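Local coordinates for protein alpha-fucosidase GH29 (Fusarium graminearum, PDB 4PSR) that hydrolyses alpha-L-fucosides as a family 29 glycoside hydrolase and probably releases alpha-1,6-linked fucose from the reducing-end N-acetylglucosamine of glycoprotein glycans, at residues Gln172-Lys185 and Lys193-Trp207. Numbering follows the deposited sequence.
Sequences QAYNYNGFFQWAPK and KLLGQLPRDEEDQLW
Leu194 uses its backbone carbonyl to receive the side-chain amide of Asn175: ND2 lies 3.0 Å from Leu194 O in a nearly straight bond (165°). The same ND2 also bonds His127 O, so the amide nitrogen has two acceptors. At Leu195 the side chain crosses Phe180 at about a right angle and sets CD2 over the centre of the ring, 3.7 Å from the centroid, a CH-pi contact; the opposite face of that ring carries Phe179. Gly196, with positive phi, makes the Schellman turn that follows helix 189-195; with no side chain to clash with Asn175 O and Tyr176 CA, its CA comes within 4.1 Å of Tyr176 CA. From Gln197 an extended side chain carries NE2 to Pro184 O, 3.0 Å away and above the carbonyl plane, while OE1 takes Thr186 N; the amide thus pins both sides of Lys185. A water that accepts from the same NE2 lies within reach of Phe180 O and Leu195 O.

All this belongs to the excursion of the TIM barrel between strands 165-170 and 222-225, where the loop leaving the third strand packs against the helix leading to the fourth. On that helix Arg200, in one of its two conformers, sends NH2 to Asn177 OD1 (2.9 Å), above that carbonyl's plane. Glu203 lays CB over one face of the Tyr176 ring, 3.5 Å from its centroid. Asp204 OD1 takes the tyrosine hydroxyl, OH to OD1 2.7 Å, on its anti side, and also accepts Asp245 N. The Tyr176 side chain sits as a knob among Arg200, Glu203, Asp204 and Trp207. The Gln172 amide lies over the CD1 rim of the Trp207 indole, planes nearly parallel; CG sits between the backbone N and the carbonyl carbon (chi1 85°), and a bend at chi2 brings NE2 to Trp207 O in a bent bond (141°), while a water joins OE1 to the indole NE1.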
loop_
_atom_site.group_PDB
_atom_site.type_symbol
_atom_site.label_atom_id
_atom_site.label_comp_id
_atom_site.label_asym_id
_atom_site.label_seq_id
_atom_site.Cartn_x
_atom_site.Cartn_y
_atom_site.Cartn_z
ATOM N N GLN A 172 -16.493 -5.688 -0.963
ATOM C CA GLN A 172 -17.895 -6.101 -1.002
ATOM C C GLN A 172 -18.761 -5.544 0.128
ATOM O O GLN A 172 -19.972 -5.744 0.115
ATOM C CB GLN A 172 -18.027 -7.620 -1.177
ATOM C CG GLN A 172 -17.959 -8.506 0.052
ATOM C CD GLN A 172 -16.589 -8.694 0.678
ATOM O OE1 GLN A 172 -15.659 -7.918 0.423
ATOM N NE2 GLN A 172 -16.446 -9.724 1.517
ATOM N N ALA A 173 -18.170 -4.793 1.049
ATOM C CA ALA A 173 -18.968 -4.123 2.092
ATOM C C ALA A 173 -19.782 -2.969 1.560
ATOM O O ALA A 173 -20.966 -2.811 1.939
ATOM C CB ALA A 173 -18.085 -3.648 3.208
ATOM N N TYR A 174 -19.217 -2.114 0.710
ATOM C CA TYR A 174 -19.960 -0.920 0.295
ATOM C C TYR A 174 -21.116 -1.279 -0.639
ATOM O O TYR A 174 -22.096 -0.528 -0.784
ATOM C CB TYR A 174 -19.018 0.120 -0.320
ATOM C CG TYR A 174 -19.637 1.436 -0.698
ATOM C CD1 TYR A 174 -20.556 2.076 0.135
ATOM C CD2 TYR A 174 -19.243 2.089 -1.849
ATOM C CE1 TYR A 174 -21.096 3.284 -0.219
ATOM C CE2 TYR A 174 -19.786 3.313 -2.213
ATOM C CZ TYR A 174 -20.698 3.919 -1.381
ATOM O OH TYR A 174 -21.214 5.140 -1.789
ATOM N N ASN A 175 -21.052 -2.479 -1.220
ATOM C CA ASN A 175 -22.132 -2.985 -2.056
ATOM C C ASN A 175 -23.536 -2.812 -1.455
ATOM O O ASN A 175 -24.464 -2.450 -2.190
ATOM C CB ASN A 175 -21.868 -4.474 -2.373
ATOM C CG ASN A 175 -23.022 -5.135 -3.070
ATOM O OD1 ASN A 175 -23.808 -5.842 -2.429
ATOM N ND2 ASN A 175 -23.168 -4.892 -4.369
ATOM N N TYR A 176 -23.668 -3.076 -0.164
ATOM C CA TYR A 176 -24.959 -2.986 0.510
ATOM C C TYR A 176 -25.011 -1.851 1.502
ATOM O O TYR A 176 -25.963 -1.786 2.307
ATOM C CB TYR A 176 -25.325 -4.309 1.183
ATOM C CG TYR A 176 -24.429 -4.816 2.301
ATOM C CD1 TYR A 176 -23.291 -5.594 2.020
ATOM C CD2 TYR A 176 -24.764 -4.611 3.654
ATOM C CE1 TYR A 176 -22.523 -6.100 3.027
ATOM C CE2 TYR A 176 -23.962 -5.108 4.677
ATOM C CZ TYR A 176 -22.863 -5.877 4.355
ATOM O OH TYR A 176 -22.075 -6.412 5.350
ATOM N N ASN A 177 -24.004 -0.973 1.474
ATOM C CA ASN A 177 -23.930 0.195 2.362
ATOM C C ASN A 177 -24.008 1.497 1.586
ATOM O O ASN A 177 -23.612 2.532 2.094
ATOM C CB ASN A 177 -22.680 0.150 3.262
ATOM C CG ASN A 177 -22.868 -0.724 4.464
ATOM O OD1 ASN A 177 -23.580 -0.338 5.409
ATOM N ND2 ASN A 177 -22.246 -1.881 4.482
ATOM N N GLY A 178 -24.525 1.458 0.363
ATOM C CA GLY A 178 -24.834 2.656 -0.383
ATOM C C GLY A 178 -24.390 2.687 -1.827
ATOM O O GLY A 178 -24.906 3.482 -2.594
ATOM N N PHE A 179 -23.459 1.829 -2.234
ATOM C CA PHE A 179 -22.964 1.914 -3.613
ATOM C C PHE A 179 -24.082 1.969 -4.639
ATOM O O PHE A 179 -24.047 2.778 -5.557
ATOM C CB PHE A 179 -22.071 0.706 -3.906
ATOM C CG PHE A 179 -21.345 0.761 -5.242
ATOM C CD1 PHE A 179 -20.295 1.635 -5.454
ATOM C CD2 PHE A 179 -21.692 -0.118 -6.256
ATOM C CE1 PHE A 179 -19.598 1.656 -6.659
ATOM C CE2 PHE A 179 -20.991 -0.106 -7.460
ATOM C CZ PHE A 179 -19.960 0.781 -7.651
ATOM N N PHE A 180 -25.059 1.078 -4.481
ATOM C CA PHE A 180 -26.158 0.985 -5.434
ATOM C C PHE A 180 -27.416 1.743 -4.942
ATOM O O PHE A 180 -28.530 1.397 -5.288
ATOM C CB PHE A 180 -26.492 -0.483 -5.694
ATOM C CG PHE A 180 -25.562 -1.180 -6.676
ATOM C CD1 PHE A 180 -25.376 -0.673 -7.947
ATOM C CD2 PHE A 180 -24.951 -2.401 -6.334
ATOM C CE1 PHE A 180 -24.570 -1.334 -8.886
ATOM C CE2 PHE A 180 -24.149 -3.074 -7.302
ATOM C CZ PHE A 180 -23.975 -2.546 -8.543
ATOM N N GLN A 181 -27.221 2.811 -4.183
ATOM C CA GLN A 181 -28.378 3.525 -3.594
ATOM C C GLN A 181 -29.365 4.053 -4.639
ATOM O O GLN A 181 -30.553 4.211 -4.325
ATOM C CB GLN A 181 -27.891 4.686 -2.709
ATOM C CG GLN A 181 -27.244 5.833 -3.431
ATOM C CD GLN A 181 -26.704 6.844 -2.465
ATOM O OE1 GLN A 181 -25.514 6.920 -2.212
ATOM N NE2 GLN A 181 -27.604 7.658 -1.912
ATOM N N TRP A 182 -28.896 4.351 -5.846
ATOM C CA TRP A 182 -29.765 4.924 -6.884
ATOM C C TRP A 182 -30.400 3.896 -7.838
ATOM O O TRP A 182 -31.161 4.276 -8.743
ATOM C CB TRP A 182 -29.036 6.005 -7.676
ATOM C CG TRP A 182 -28.558 7.160 -6.805
ATOM C CD1 TRP A 182 -29.354 7.941 -5.990
ATOM C CD2 TRP A 182 -27.221 7.650 -6.635
ATOM N NE1 TRP A 182 -28.595 8.886 -5.346
ATOM C CE2 TRP A 182 -27.283 8.739 -5.725
ATOM C CE3 TRP A 182 -25.983 7.289 -7.158
ATOM C CZ2 TRP A 182 -26.148 9.463 -5.326
ATOM C CZ3 TRP A 182 -24.837 8.031 -6.760
ATOM C CH2 TRP A 182 -24.939 9.089 -5.833
ATOM N N ALA A 183 -30.050 2.614 -7.683
ATOM C CA ALA A 183 -30.676 1.576 -8.502
ATOM C C ALA A 183 -32.140 1.417 -8.118
ATOM O O ALA A 183 -32.471 1.535 -6.944
ATOM C CB ALA A 183 -29.952 0.235 -8.351
ATOM N N PRO A 184 -33.011 1.107 -9.098
ATOM C CA PRO A 184 -34.412 0.857 -8.744
ATOM C C PRO A 184 -34.540 -0.296 -7.758
ATOM O O PRO A 184 -33.781 -1.277 -7.797
ATOM C CB PRO A 184 -35.039 0.465 -10.080
ATOM C CG PRO A 184 -34.141 1.014 -11.138
ATOM C CD PRO A 184 -32.759 0.996 -10.546
ATOM N N LYS A 185 -35.524 -0.212 -6.878
ATOM C CA LYS A 185 -35.860 -1.336 -6.048
ATOM C C LYS A 185 -36.367 -2.461 -6.910
ATOM O O LYS A 185 -37.052 -2.233 -7.922
ATOM C CB LYS A 185 -36.956 -0.942 -5.055
ATOM C CG LYS A 185 -36.537 0.141 -4.107
ATOM C CD LYS A 185 -35.210 -0.188 -3.424
ATOM C CE LYS A 185 -34.702 0.942 -2.554
ATOM N NZ LYS A 185 -33.313 0.649 -2.113
ATOM N N LYS A 193 -29.553 -9.560 -4.668
ATOM C CA LYS A 193 -28.214 -9.953 -4.228
ATOM C C LYS A 193 -27.142 -9.133 -4.965
ATOM O O LYS A 193 -26.188 -8.655 -4.346
ATOM C CB LYS A 193 -27.967 -11.443 -4.430
ATOM C CG LYS A 193 -26.599 -11.918 -3.908
ATOM C CD LYS A 193 -26.400 -13.425 -4.111
ATOM C CE LYS A 193 -27.326 -14.264 -3.229
ATOM N NZ LYS A 193 -27.142 -15.699 -3.572
ATOM N N LEU A 194 -27.275 -8.961 -6.266
ATOM C CA LEU A 194 -26.327 -8.131 -7.023
ATOM C C LEU A 194 -26.266 -6.693 -6.480
ATOM O O LEU A 194 -25.179 -6.121 -6.279
ATOM C CB LEU A 194 -26.663 -8.108 -8.510
ATOM C CG LEU A 194 -25.673 -7.321 -9.376
ATOM C CD1 LEU A 194 -24.339 -8.052 -9.562
ATOM C CD2 LEU A 194 -26.313 -6.997 -10.722
ATOM N N LEU A 195 -27.449 -6.127 -6.247
ATOM C CA LEU A 195 -27.617 -4.702 -5.982
ATOM C C LEU A 195 -27.629 -4.348 -4.486
ATOM O O LEU A 195 -27.898 -3.198 -4.132
ATOM C CB LEU A 195 -28.898 -4.197 -6.667
ATOM C CG LEU A 195 -28.936 -4.365 -8.177
ATOM C CD1 LEU A 195 -30.261 -3.933 -8.779
ATOM C CD2 LEU A 195 -27.826 -3.570 -8.832
ATOM N N GLY A 196 -27.336 -5.306 -3.623
ATOM C CA GLY A 196 -27.223 -5.047 -2.197
ATOM C C GLY A 196 -28.544 -4.686 -1.533
ATOM O O GLY A 196 -28.546 -3.863 -0.609
ATOM N N GLN A 197 -29.646 -5.289 -1.987
ATOM C CA GLN A 197 -30.987 -5.007 -1.478
ATOM C C GLN A 197 -31.564 -6.128 -0.623
ATOM O O GLN A 197 -32.739 -6.095 -0.305
ATOM C CB GLN A 197 -31.929 -4.730 -2.651
ATOM C CG GLN A 197 -31.635 -3.440 -3.383
ATOM C CD GLN A 197 -32.595 -3.165 -4.521
ATOM O OE1 GLN A 197 -33.687 -3.742 -4.592
ATOM N NE2 GLN A 197 -32.187 -2.296 -5.425
ATOM N N LEU A 198 -30.773 -7.127 -0.262
ATOM C CA LEU A 198 -31.275 -8.188 0.605
ATOM C C LEU A 198 -31.404 -7.646 2.022
ATOM O O LEU A 198 -30.841 -6.602 2.337
ATOM C CB LEU A 198 -30.323 -9.393 0.607
ATOM C CG LEU A 198 -30.138 -10.121 -0.722
ATOM C CD1 LEU A 198 -28.966 -11.082 -0.621
ATOM C CD2 LEU A 198 -31.406 -10.860 -1.085
ATOM N N PRO A 199 -32.110 -8.365 2.902
ATOM C CA PRO A 199 -32.128 -7.928 4.301
ATOM C C PRO A 199 -30.719 -7.809 4.862
ATOM O O PRO A 199 -29.819 -8.579 4.486
ATOM C CB PRO A 199 -32.913 -9.046 4.990
ATOM C CG PRO A 199 -33.847 -9.554 3.904
ATOM C CD PRO A 199 -32.979 -9.529 2.665
ATOM N N ARG A 200 -30.469 -6.873 5.778
ATOM C CA ARG A 200 -29.099 -6.621 6.247
ATOM C C ARG A 200 -28.463 -7.828 6.938
ATOM O O ARG A 200 -27.263 -8.045 6.790
ATOM C CB ARG A 200 -28.994 -5.371 7.154
ATOM C CG ARG A 200 -27.549 -5.074 7.611
ATOM C CD ARG A 200 -27.362 -3.656 8.156
ATOM N NE ARG A 200 -27.663 -2.650 7.140
ATOM C CZ ARG A 200 -26.757 -2.029 6.381
ATOM N NH1 ARG A 200 -27.157 -1.152 5.468
ATOM N NH2 ARG A 200 -25.468 -2.259 6.541
ATOM N N ASP A 201 -29.227 -8.626 7.675
ATOM C CA ASP A 201 -28.625 -9.789 8.317
ATOM C C ASP A 201 -28.101 -10.757 7.258
ATOM O O ASP A 201 -27.045 -11.399 7.442
ATOM C CB ASP A 201 -29.567 -10.465 9.339
ATOM C CG ASP A 201 -30.678 -11.282 8.694
ATOM O OD1 ASP A 201 -31.332 -10.803 7.747
ATOM O OD2 ASP A 201 -30.912 -12.418 9.159
ATOM N N GLU A 202 -28.813 -10.833 6.136
ATOM C CA GLU A 202 -28.405 -11.701 5.046
ATOM C C GLU A 202 -27.193 -11.107 4.347
ATOM O O GLU A 202 -26.294 -11.861 3.943
ATOM C CB GLU A 202 -29.542 -11.884 4.053
ATOM C CG GLU A 202 -30.682 -12.707 4.635
ATOM C CD GLU A 202 -31.850 -12.889 3.690
ATOM O OE1 GLU A 202 -31.654 -12.773 2.455
ATOM O OE2 GLU A 202 -32.960 -13.160 4.220
ATOM N N GLU A 203 -27.147 -9.786 4.206
ATOM C CA GLU A 203 -26.004 -9.125 3.548
ATOM C C GLU A 203 -24.757 -9.290 4.405
ATOM O O GLU A 203 -23.673 -9.540 3.863
ATOM C CB GLU A 203 -26.249 -7.624 3.296
ATOM C CG GLU A 203 -27.343 -7.315 2.275
ATOM C CD GLU A 203 -26.974 -7.520 0.835
ATOM O OE1 GLU A 203 -25.823 -7.965 0.564
ATOM O OE2 GLU A 203 -27.821 -7.235 -0.056
ATOM N N ASP A 204 -24.874 -9.120 5.723
ATOM C CA ASP A 204 -23.735 -9.294 6.621
ATOM C C ASP A 204 -23.212 -10.732 6.544
ATOM O O ASP A 204 -22.010 -10.994 6.518
ATOM C CB ASP A 204 -24.095 -8.892 8.070
ATOM C CG ASP A 204 -24.164 -7.379 8.273
ATOM O OD1 ASP A 204 -23.286 -6.660 7.750
ATOM O OD2 ASP A 204 -25.112 -6.927 8.973
ATOM N N GLN A 205 -24.123 -11.690 6.510
ATOM C CA GLN A 205 -23.732 -13.072 6.366
ATOM C C GLN A 205 -23.036 -13.321 5.022
ATOM O O GLN A 205 -22.038 -14.066 4.987
ATOM C CB GLN A 205 -24.964 -14.001 6.521
ATOM C CG GLN A 205 -24.634 -15.477 6.401
ATOM C CD GLN A 205 -23.856 -15.982 7.610
ATOM O OE1 GLN A 205 -24.322 -15.860 8.745
ATOM N NE2 GLN A 205 -22.684 -16.560 7.386
ATOM N N LEU A 206 -23.557 -12.742 3.955
ATOM C CA LEU A 206 -22.997 -12.883 2.618
ATOM C C LEU A 206 -21.607 -12.258 2.556
ATOM O O LEU A 206 -20.721 -12.795 1.853
ATOM C CB LEU A 206 -23.950 -12.281 1.576
ATOM C CG LEU A 206 -23.509 -12.388 0.120
ATOM C CD1 LEU A 206 -23.403 -13.851 -0.314
ATOM C CD2 LEU A 206 -24.483 -11.655 -0.791
ATOM N N TRP A 207 -21.363 -11.174 3.286
ATOM C CA TRP A 207 -20.024 -10.558 3.299
ATOM C C TRP A 207 -18.996 -11.571 3.768
ATOM O O TRP A 207 -17.930 -11.755 3.154
ATOM C CB TRP A 207 -20.029 -9.325 4.210
ATOM C CG TRP A 207 -18.679 -8.655 4.337
ATOM C CD1 TRP A 207 -18.177 -7.657 3.549
ATOM C CD2 TRP A 207 -17.683 -8.941 5.322
ATOM N NE1 TRP A 207 -16.900 -7.323 3.979
ATOM C CE2 TRP A 207 -16.564 -8.101 5.048
ATOM C CE3 TRP A 207 -17.609 -9.837 6.392
ATOM C CZ2 TRP A 207 -15.413 -8.108 5.845
ATOM C CZ3 TRP A 207 -16.462 -9.856 7.169
ATOM C CH2 TRP A 207 -15.367 -8.993 6.885
HETATM O O HOH W 1 -14.377 -6.528 2.467
HETATM O O HOH W 2 -25.118 -8.089 -1.845
HETATM O O HOH W 3 -29.726 -1.037 -4.472
#